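Local atomic coordinates of adenylate cyclase-like protein (Chlamydia trachomatis, PDB entry 3GQS), a protein that is of unknown function but contains an FHA domain, part of a longer membrane protein, that may recognise phosphothreonine as relatives do. Residues Leu21-Val35 and Ile45-Asp57. Numbering follows the deposited sequence.
With PO4 (phosphate ion), chain C.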
ATOM      1  N   LEU A  21       0.172 -10.528  -1.162  1.00 20.77           N
ATOM      2  CA  LEU A  21       0.855 -10.022   0.016  1.00 22.44           C
ATOM      3  C   LEU A  21       0.711 -11.127   1.094  1.00 22.08           C
ATOM      4  O   LEU A  21      -0.391 -11.460   1.542  1.00 21.89           O
ATOM      5  CB  LEU A  21       0.241  -8.693   0.484  1.00 21.99           C
ATOM      6  CG  LEU A  21       0.305  -7.497  -0.492  1.00 22.87           C
ATOM      7  CD1 LEU A  21      -0.289  -6.254   0.161  1.00 23.88           C
ATOM      8  CD2 LEU A  21       1.682  -7.228  -0.976  1.00 20.39           C
ATOM      9  N   ASP A  22       1.836 -11.683   1.468  1.00 22.92           N
ATOM     10  CA  ASP A  22       1.888 -12.948   2.313  1.00 23.31           C
ATOM     11  C   ASP A  22       1.566 -12.635   3.745  1.00 23.80           C
ATOM     12  O   ASP A  22       1.902 -11.550   4.244  1.00 23.90           O
ATOM     13  CB  ASP A  22       3.271 -13.592   2.233  1.00 22.51           C
ATOM     14  CG  ASP A  22       3.537 -14.297   0.900  1.00 25.41           C
ATOM     15  OD1 ASP A  22       2.576 -14.770   0.278  1.00 31.91           O
ATOM     16  OD2 ASP A  22       4.711 -14.436   0.462  1.00 27.94           O
ATOM     17  N   SER A  23       0.948 -13.581   4.445  1.00 24.51           N
ATOM     18  CA  SER A  23       0.626 -13.364   5.853  1.00 24.34           C
ATOM     19  C   SER A  23       1.933 -13.391   6.666  1.00 25.26           C
ATOM     20  O   SER A  23       2.842 -14.220   6.432  1.00 25.17           O
ATOM     21  CB  SER A  23      -0.412 -14.378   6.365  1.00 24.98           C
ATOM     22  OG  SER A  23       0.226 -15.550   6.764  1.00 22.61           O
ATOM     23  N   GLY A  24       2.045 -12.472   7.618  1.00 26.06           N
ATOM     24  CA  GLY A  24       3.308 -12.330   8.394  1.00 26.86           C
ATOM     25  C   GLY A  24       4.415 -11.561   7.661  1.00 27.43           C
ATOM     26  O   GLY A  24       5.565 -11.530   8.092  1.00 26.85           O
ATOM     27  N   LYS A  25       4.093 -10.924   6.537  1.00 28.28           N
ATOM     28  CA  LYS A  25       5.143 -10.171   5.822  1.00 28.41           C
ATOM     29  C   LYS A  25       4.823  -8.717   5.739  1.00 27.68           C
ATOM     30  O   LYS A  25       3.681  -8.309   5.877  1.00 28.70           O
ATOM     31  CB  LYS A  25       5.433 -10.782   4.452  1.00 28.96           C
ATOM     32  CG  LYS A  25       5.841 -12.270   4.592  1.00 31.75           C
ATOM     33  CD  LYS A  25       7.024 -12.665   3.741  1.00 35.67           C
ATOM     34  CE  LYS A  25       7.507 -14.089   4.074  1.00 38.28           C
ATOM     35  NZ  LYS A  25       6.717 -15.129   3.287  1.00 40.23           N
ATOM     36  N   THR A  26       5.871  -7.951   5.497  1.00 27.67           N
ATOM     37  CA  THR A  26       5.842  -6.495   5.403  1.00 26.45           C
ATOM     38  C   THR A  26       6.316  -6.104   4.006  1.00 26.46           C
ATOM     39  O   THR A  26       7.295  -6.639   3.526  1.00 25.26           O
ATOM     40  CB  THR A  26       6.821  -5.884   6.402  1.00 26.83           C
ATOM     41  OG1 THR A  26       6.491  -6.336   7.742  1.00 29.56           O
ATOM     42  CG2 THR A  26       6.842  -4.352   6.331  1.00 24.95           C
ATOM     43  N   TYR A  27       5.640  -5.136   3.380  1.00 25.62           N
ATOM     44  CA  TYR A  27       5.982  -4.726   2.017  1.00 25.45           C
ATOM     45  C   TYR A  27       6.064  -3.204   1.930  1.00 23.50           C
ATOM     46  O   TYR A  27       5.217  -2.499   2.370  1.00 23.34           O
ATOM     47  CB  TYR A  27       4.918  -5.214   1.014  1.00 25.78           C
ATOM     48  CG  TYR A  27       4.798  -6.721   0.894  1.00 25.49           C
ATOM     49  CD1 TYR A  27       5.324  -7.404  -0.181  1.00 22.24           C
ATOM     50  CD2 TYR A  27       4.082  -7.437   1.825  1.00 23.66           C
ATOM     51  CE1 TYR A  27       5.177  -8.771  -0.287  1.00 21.35           C
ATOM     52  CE2 TYR A  27       3.965  -8.806   1.731  1.00 23.42           C
ATOM     53  CZ  TYR A  27       4.520  -9.466   0.702  1.00 21.45           C
ATOM     54  OH  TYR A  27       4.368 -10.856   0.650  1.00 20.37           O
ATOM     55  N   ILE A  28       7.104  -2.716   1.341  1.00 23.59           N
ATOM     56  CA  ILE A  28       7.288  -1.286   1.202  1.00 23.40           C
ATOM     57  C   ILE A  28       6.835  -0.891  -0.194  1.00 23.41           C
ATOM     58  O   ILE A  28       7.230  -1.505  -1.146  1.00 23.71           O
ATOM     59  CB  ILE A  28       8.749  -0.939   1.374  1.00 23.09           C
ATOM     60  CG1 ILE A  28       9.201  -1.318   2.827  1.00 23.50           C
ATOM     61  CG2 ILE A  28       9.005   0.521   1.089  1.00 20.66           C
ATOM     62  CD1 ILE A  28      10.752  -1.228   3.044  1.00 17.79           C
ATOM     63  N   VAL A  29       6.008   0.123  -0.276  1.00 24.23           N
ATOM     64  CA  VAL A  29       5.514   0.614  -1.575  1.00 25.88           C
ATOM     65  C   VAL A  29       6.253   1.949  -1.847  1.00 25.00           C
ATOM     66  O   VAL A  29       6.236   2.819  -1.040  1.00 26.86           O
ATOM     67  CB  VAL A  29       3.973   0.804  -1.586  1.00 25.66           C
ATOM     68  CG1 VAL A  29       3.440   1.366  -3.026  1.00 27.39           C
ATOM     69  CG2 VAL A  29       3.273  -0.493  -1.209  1.00 25.67           C
ATOM     70  N   GLY A  30       6.924   2.061  -2.964  1.00 24.90           N
ATOM     71  CA  GLY A  30       7.578   3.315  -3.302  1.00 25.89           C
ATOM     72  C   GLY A  30       7.985   3.371  -4.757  1.00 26.18           C
ATOM     73  O   GLY A  30       7.688   2.459  -5.511  1.00 26.52           O
ATOM     74  N   SER A  31       8.698   4.437  -5.116  1.00 26.27           N
ATOM     75  CA  SER A  31       9.171   4.663  -6.484  1.00 25.43           C
ATOM     76  C   SER A  31      10.606   4.203  -6.749  1.00 25.81           C
ATOM     77  O   SER A  31      10.975   4.070  -7.919  1.00 25.62           O
ATOM     78  CB  SER A  31       9.047   6.153  -6.853  1.00 25.40           C
ATOM     79  OG  SER A  31       9.666   7.021  -5.894  1.00 26.61           O
ATOM     80  N   ASP A  32      11.397   3.969  -5.689  1.00 24.84           N
ATOM     81  CA  ASP A  32      12.807   3.512  -5.819  1.00 25.06           C
ATOM     82  C   ASP A  32      12.945   1.965  -5.628  1.00 24.88           C
ATOM     83  O   ASP A  32      12.719   1.457  -4.534  1.00 25.44           O
ATOM     84  CB  ASP A  32      13.658   4.247  -4.790  1.00 25.88           C
ATOM     85  CG  ASP A  32      15.149   3.902  -4.867  1.00 25.77           C
ATOM     86  OD1 ASP A  32      15.584   2.994  -5.611  1.00 23.11           O
ATOM     87  OD2 ASP A  32      15.904   4.600  -4.152  1.00 30.79           O
ATOM     88  N   PRO A  33      13.325   1.243  -6.689  1.00 24.33           N
ATOM     89  CA  PRO A  33      13.399  -0.159  -6.653  1.00 25.29           C
ATOM     90  C   PRO A  33      14.488  -0.720  -5.742  1.00 25.99           C
ATOM     91  O   PRO A  33      14.440  -1.898  -5.435  1.00 26.08           O
ATOM     92  CB  PRO A  33      13.738  -0.524  -8.109  1.00 25.23           C
ATOM     93  CG  PRO A  33      14.309   0.642  -8.683  1.00 24.41           C
ATOM     94  CD  PRO A  33      13.641   1.753  -8.040  1.00 24.58           C
ATOM     95  N   GLN A  34      15.451   0.105  -5.359  1.00 26.66           N
ATOM     96  CA  GLN A  34      16.485  -0.293  -4.373  1.00 27.38           C
ATOM     97  C   GLN A  34      16.021  -0.236  -2.921  1.00 26.93           C
ATOM     98  O   GLN A  34      16.763  -0.675  -2.044  1.00 27.84           O
ATOM     99  CB  GLN A  34      17.760   0.543  -4.526  1.00 27.20           C
ATOM    100  CG  GLN A  34      18.419   0.305  -5.850  1.00 29.53           C
ATOM    101  CD  GLN A  34      19.680   1.104  -6.089  1.00 32.92           C
ATOM    102  OE1 GLN A  34      19.716   1.957  -6.987  1.00 36.42           O
ATOM    103  NE2 GLN A  34      20.735   0.813  -5.329  1.00 32.65           N
ATOM    104  N   VAL A  35      14.843   0.332  -2.660  1.00 26.20           N
ATOM    105  CA  VAL A  35      14.295   0.382  -1.292  1.00 25.92           C
ATOM    106  C   VAL A  35      12.848  -0.142  -1.163  1.00 26.60           C
ATOM    107  O   VAL A  35      12.424  -0.515  -0.061  1.00 27.93           O
ATOM    108  CB  VAL A  35      14.396   1.811  -0.656  1.00 26.61           C
ATOM    109  CG1 VAL A  35      15.864   2.157  -0.316  1.00 27.20           C
ATOM    110  CG2 VAL A  35      13.810   2.931  -1.579  1.00 25.35           C
ATOM    111  N   ILE A  45       5.158   9.661  -5.870  1.00 30.24           N
ATOM    112  CA  ILE A  45       5.412   8.590  -4.893  1.00 28.56           C
ATOM    113  C   ILE A  45       6.884   8.679  -4.345  1.00 26.88           C
ATOM    114  O   ILE A  45       7.894   8.634  -5.066  1.00 25.08           O
ATOM    115  CB  ILE A  45       5.053   7.192  -5.487  1.00 28.55           C
ATOM    116  CG1 ILE A  45       3.551   7.157  -5.879  1.00 29.66           C
ATOM    117  CG2 ILE A  45       5.272   6.051  -4.482  1.00 28.59           C
ATOM    118  CD1 ILE A  45       3.108   5.896  -6.686  1.00 29.09           C
ATOM    119  N   SER A  46       6.981   8.794  -3.038  1.00 26.34           N
ATOM    120  CA  SER A  46       8.268   8.785  -2.358  1.00 25.90           C
ATOM    121  C   SER A  46       9.081   7.512  -2.674  1.00 25.47           C
ATOM    122  O   SER A  46       8.529   6.471  -3.042  1.00 25.88           O
ATOM    123  CB  SER A  46       8.057   8.990  -0.867  1.00 26.07           C
ATOM    124  OG  SER A  46       7.722  10.351  -0.651  1.00 24.39           O
ATOM    125  N   ARG A  47      10.395   7.633  -2.574  1.00 26.19           N
ATOM    126  CA  ARG A  47      11.304   6.523  -2.858  1.00 26.78           C
ATOM    127  C   ARG A  47      10.842   5.286  -2.063  1.00 26.57           C
ATOM    128  O   ARG A  47      10.714   4.185  -2.579  1.00 26.07           O
ATOM    129  CB  ARG A  47      12.719   6.885  -2.488  1.00 27.29           C
ATOM    130  CG  ARG A  47      13.335   7.911  -3.399  1.00 28.36           C
ATOM    131  CD  ARG A  47      14.645   8.490  -2.867  1.00 27.39           C
ATOM    132  NE  ARG A  47      15.130   9.579  -3.711  1.00 28.19           N
ATOM    133  CZ  ARG A  47      14.724  10.857  -3.659  1.00 25.80           C
ATOM    134  NH1 ARG A  47      13.828  11.278  -2.788  1.00 28.27           N
ATOM    135  NH2 ARG A  47      15.281  11.752  -4.446  1.00 26.02           N
ATOM    136  N   GLN A  48      10.529   5.542  -0.817  1.00 27.21           N
ATOM    137  CA  GLN A  48       9.756   4.609   0.005  1.00 27.93           C
ATOM    138  C   GLN A  48       8.683   5.373   0.740  1.00 27.45           C
ATOM    139  O   GLN A  48       8.924   6.295   1.467  1.00 27.67           O
ATOM    140  CB  GLN A  48      10.672   3.803   0.966  1.00 28.05           C
ATOM    141  CG  GLN A  48      11.389   4.638   2.052  1.00 27.36           C
ATOM    142  CD  GLN A  48      12.382   3.778   2.838  1.00 28.83           C
ATOM    143  OE1 GLN A  48      12.041   2.667   3.299  1.00 31.00           O
ATOM    144  NE2 GLN A  48      13.609   4.265   2.976  1.00 24.83           N
ATOM    145  N   HIS A  49       7.457   4.960   0.521  1.00 28.66           N
ATOM    146  CA  HIS A  49       6.346   5.803   0.809  1.00 28.55           C
ATOM    147  C   HIS A  49       5.472   5.295   1.966  1.00 29.61           C
ATOM    148  O   HIS A  49       5.072   6.047   2.853  1.00 30.21           O
ATOM    149  CB  HIS A  49       5.512   5.888  -0.470  1.00 27.92           C
ATOM    150  CG  HIS A  49       4.459   6.956  -0.425  1.00 24.74           C
ATOM    151  ND1 HIS A  49       4.454   8.028  -1.289  1.00 21.33           N
ATOM    152  CD2 HIS A  49       3.383   7.105   0.382  1.00 21.31           C
ATOM    153  CE1 HIS A  49       3.435   8.815  -0.979  1.00 21.33           C
ATOM    154  NE2 HIS A  49       2.761   8.271   0.027  1.00 20.91           N
ATOM    155  N   ALA A  50       5.137   4.018   1.876  1.00 29.78           N
ATOM    156  CA  ALA A  50       4.151   3.375   2.734  1.00 28.90           C
ATOM    157  C   ALA A  50       4.643   1.966   2.972  1.00 28.39           C
ATOM    158  O   ALA A  50       5.298   1.390   2.135  1.00 26.33           O
ATOM    159  CB  ALA A  50       2.747   3.323   2.073  1.00 29.46           C
ATOM    160  N   LYS A  51       4.263   1.422   4.118  1.00 28.59           N
ATOM    161  CA  LYS A  51       4.599   0.065   4.462  1.00 29.34           C
ATOM    162  C   LYS A  51       3.349  -0.678   4.813  1.00 28.10           C
ATOM    163  O   LYS A  51       2.513  -0.150   5.492  1.00 28.53           O
ATOM    164  CB  LYS A  51       5.556   0.035   5.642  1.00 29.63           C
ATOM    165  CG  LYS A  51       6.251  -1.275   5.706  1.00 34.72           C
ATOM    166  CD  LYS A  51       7.774  -1.179   6.013  1.00 38.06           C
ATOM    167  CE  LYS A  51       8.067  -0.702   7.338  1.00 40.04           C
ATOM    168  NZ  LYS A  51       9.575  -0.439   7.457  1.00 43.50           N
ATOM    169  N   ILE A  52       3.216  -1.886   4.302  1.00 27.46           N
ATOM    170  CA  ILE A  52       2.014  -2.689   4.517  1.00 27.62           C
ATOM    171  C   ILE A  52       2.427  -3.948   5.250  1.00 27.17           C
ATOM    172  O   ILE A  52       3.240  -4.709   4.787  1.00 27.62           O
ATOM    173  CB  ILE A  52       1.283  -3.038   3.165  1.00 28.27           C
ATOM    174  CG1 ILE A  52       0.946  -1.749   2.420  1.00 28.34           C
ATOM    175  CG2 ILE A  52       0.017  -3.952   3.390  1.00 25.20           C
ATOM    176  CD1 ILE A  52       0.300  -1.988   1.002  1.00 28.50           C
ATOM    177  N   ILE A  53       1.882  -4.111   6.433  1.00 27.47           N
ATOM    178  CA  ILE A  53       2.244  -5.207   7.313  1.00 26.79           C
ATOM    179  C   ILE A  53       1.080  -6.146   7.412  1.00 26.68           C
ATOM    180  O   ILE A  53       0.011  -5.790   7.886  1.00 25.99           O
ATOM    181  CB  ILE A  53       2.616  -4.681   8.708  1.00 27.54           C
ATOM    182  CG1 ILE A  53       3.929  -3.891   8.625  1.00 28.73           C
ATOM    183  CG2 ILE A  53       2.750  -5.844   9.749  1.00 25.19           C
ATOM    184  CD1 ILE A  53       3.941  -2.654   9.489  1.00 30.36           C
ATOM    185  N   ILE A  54       1.272  -7.358   6.947  1.00 27.88           N
ATOM    186  CA  ILE A  54       0.202  -8.349   7.047  1.00 29.09           C
ATOM    187  C   ILE A  54       0.521  -9.188   8.254  1.00 30.54           C
ATOM    188  O   ILE A  54       1.532  -9.873   8.298  1.00 30.60           O
ATOM    189  CB  ILE A  54       0.025  -9.197   5.788  1.00 29.73           C
ATOM    190  CG1 ILE A  54      -0.504  -8.291   4.639  1.00 30.88           C
ATOM    191  CG2 ILE A  54      -0.996 -10.310   6.029  1.00 26.99           C
ATOM    192  CD1 ILE A  54       0.507  -7.928   3.731  1.00 32.53           C
ATOM    193  N   GLY A  55      -0.334  -9.067   9.258  1.00 32.15           N
ATOM    194  CA  GLY A  55      -0.188  -9.828  10.480  1.00 33.32           C
ATOM    195  C   GLY A  55      -0.541 -11.265  10.186  1.00 34.85           C
ATOM    196  O   GLY A  55      -1.071 -11.593   9.136  1.00 35.61           O
ATOM    197  N   ASN A  56      -0.245 -12.139  11.124  1.00 36.58           N
ATOM    198  CA  ASN A  56      -0.501 -13.539  10.905  1.00 37.63           C
ATOM    199  C   ASN A  56      -1.965 -13.935  11.064  1.00 38.12           C
ATOM    200  O   ASN A  56      -2.311 -15.082  10.793  1.00 38.38           O
ATOM    201  CB  ASN A  56       0.412 -14.390  11.789  1.00 38.14           C
ATOM    202  CG  ASN A  56       1.804 -14.483  11.204  1.00 40.13           C
ATOM    203  OD1 ASN A  56       1.972 -14.836   9.990  1.00 39.78           O
ATOM    204  ND2 ASN A  56       2.814 -14.116  12.014  1.00 39.95           N
ATOM    205  N   ASP A  57      -2.822 -12.991  11.442  1.00 38.34           N
ATOM    206  CA  ASP A  57      -4.226 -13.324  11.722  1.00 38.39           C
ATOM    207  C   ASP A  57      -5.286 -12.566  10.907  1.00 38.44           C
ATOM    208  O   ASP A  57      -6.307 -12.150  11.445  1.00 38.30           O
ATOM    209  CB  ASP A  57      -4.510 -13.169  13.232  1.00 38.34           C
TER
HETATM  210  P   PO4 C 107      11.073  11.196  -0.685  1.00 41.95           P
HETATM  211  O1  PO4 C 107      10.556  11.029   0.711  1.00 42.33           O
HETATM  212  O2  PO4 C 107       9.820  11.673  -1.471  1.00 48.42           O
HETATM  213  O3  PO4 C 107      12.194  12.218  -0.746  1.00 42.99           O
HETATM  214  O4  PO4 C 107      11.678  10.012  -1.376  1.00 34.95           O
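V29 and A50 pair where strand 26-30 leaves into, and strand 50-54 starts from, FHA loops. The strands' N-to-C directions differ by 159°, with axes 4.6 Å apart at closest; Y27-I52 and V29-A50 are hydrogen-bonded pairs. H49 N also donates to V29 O (2.9 Å), the A50 N bond to that oxygen being weak: H49 and A50 both face V29, a classic beta bulge. Beyond it, S31 N binds S46 O (2.9 Å), while S31 OG donates to I45 O from above the carbonyl plane, at a doubtfully short distance.

R47 can be followed outward: CB packs on D32 CB (3.6 Å) and lies near phosphate O4; CG and CD stay near O4, NE and CZ pass it more distantly, and NH1 donates to O4 (2.9 Å) while lying 2.8 Å from O3. The phosphate lies at the guanidinium edge, in plane. R47 N donates to O4 as well, and S46 OG, positioned by its bond with K68 N, to O2 (2.6 Å). Probably from the crystallisation liquor, the anion occupies a site consistent with FHA phosphothreonine recognition.

At the opposite end, I54 CD1 lies against L21 CB, suspiciously close for carbons (3.3 Å), and L21 CD2 lies over the centre of the Y27 ring, whose OH accepts from D22 N.

I52 reaches F97 of strand 95-102 and V29 reaches L92 of strand 90-92, joining the sandwich's two sheets; strands 38-39 and 60-64 flank this pair within its own sheet.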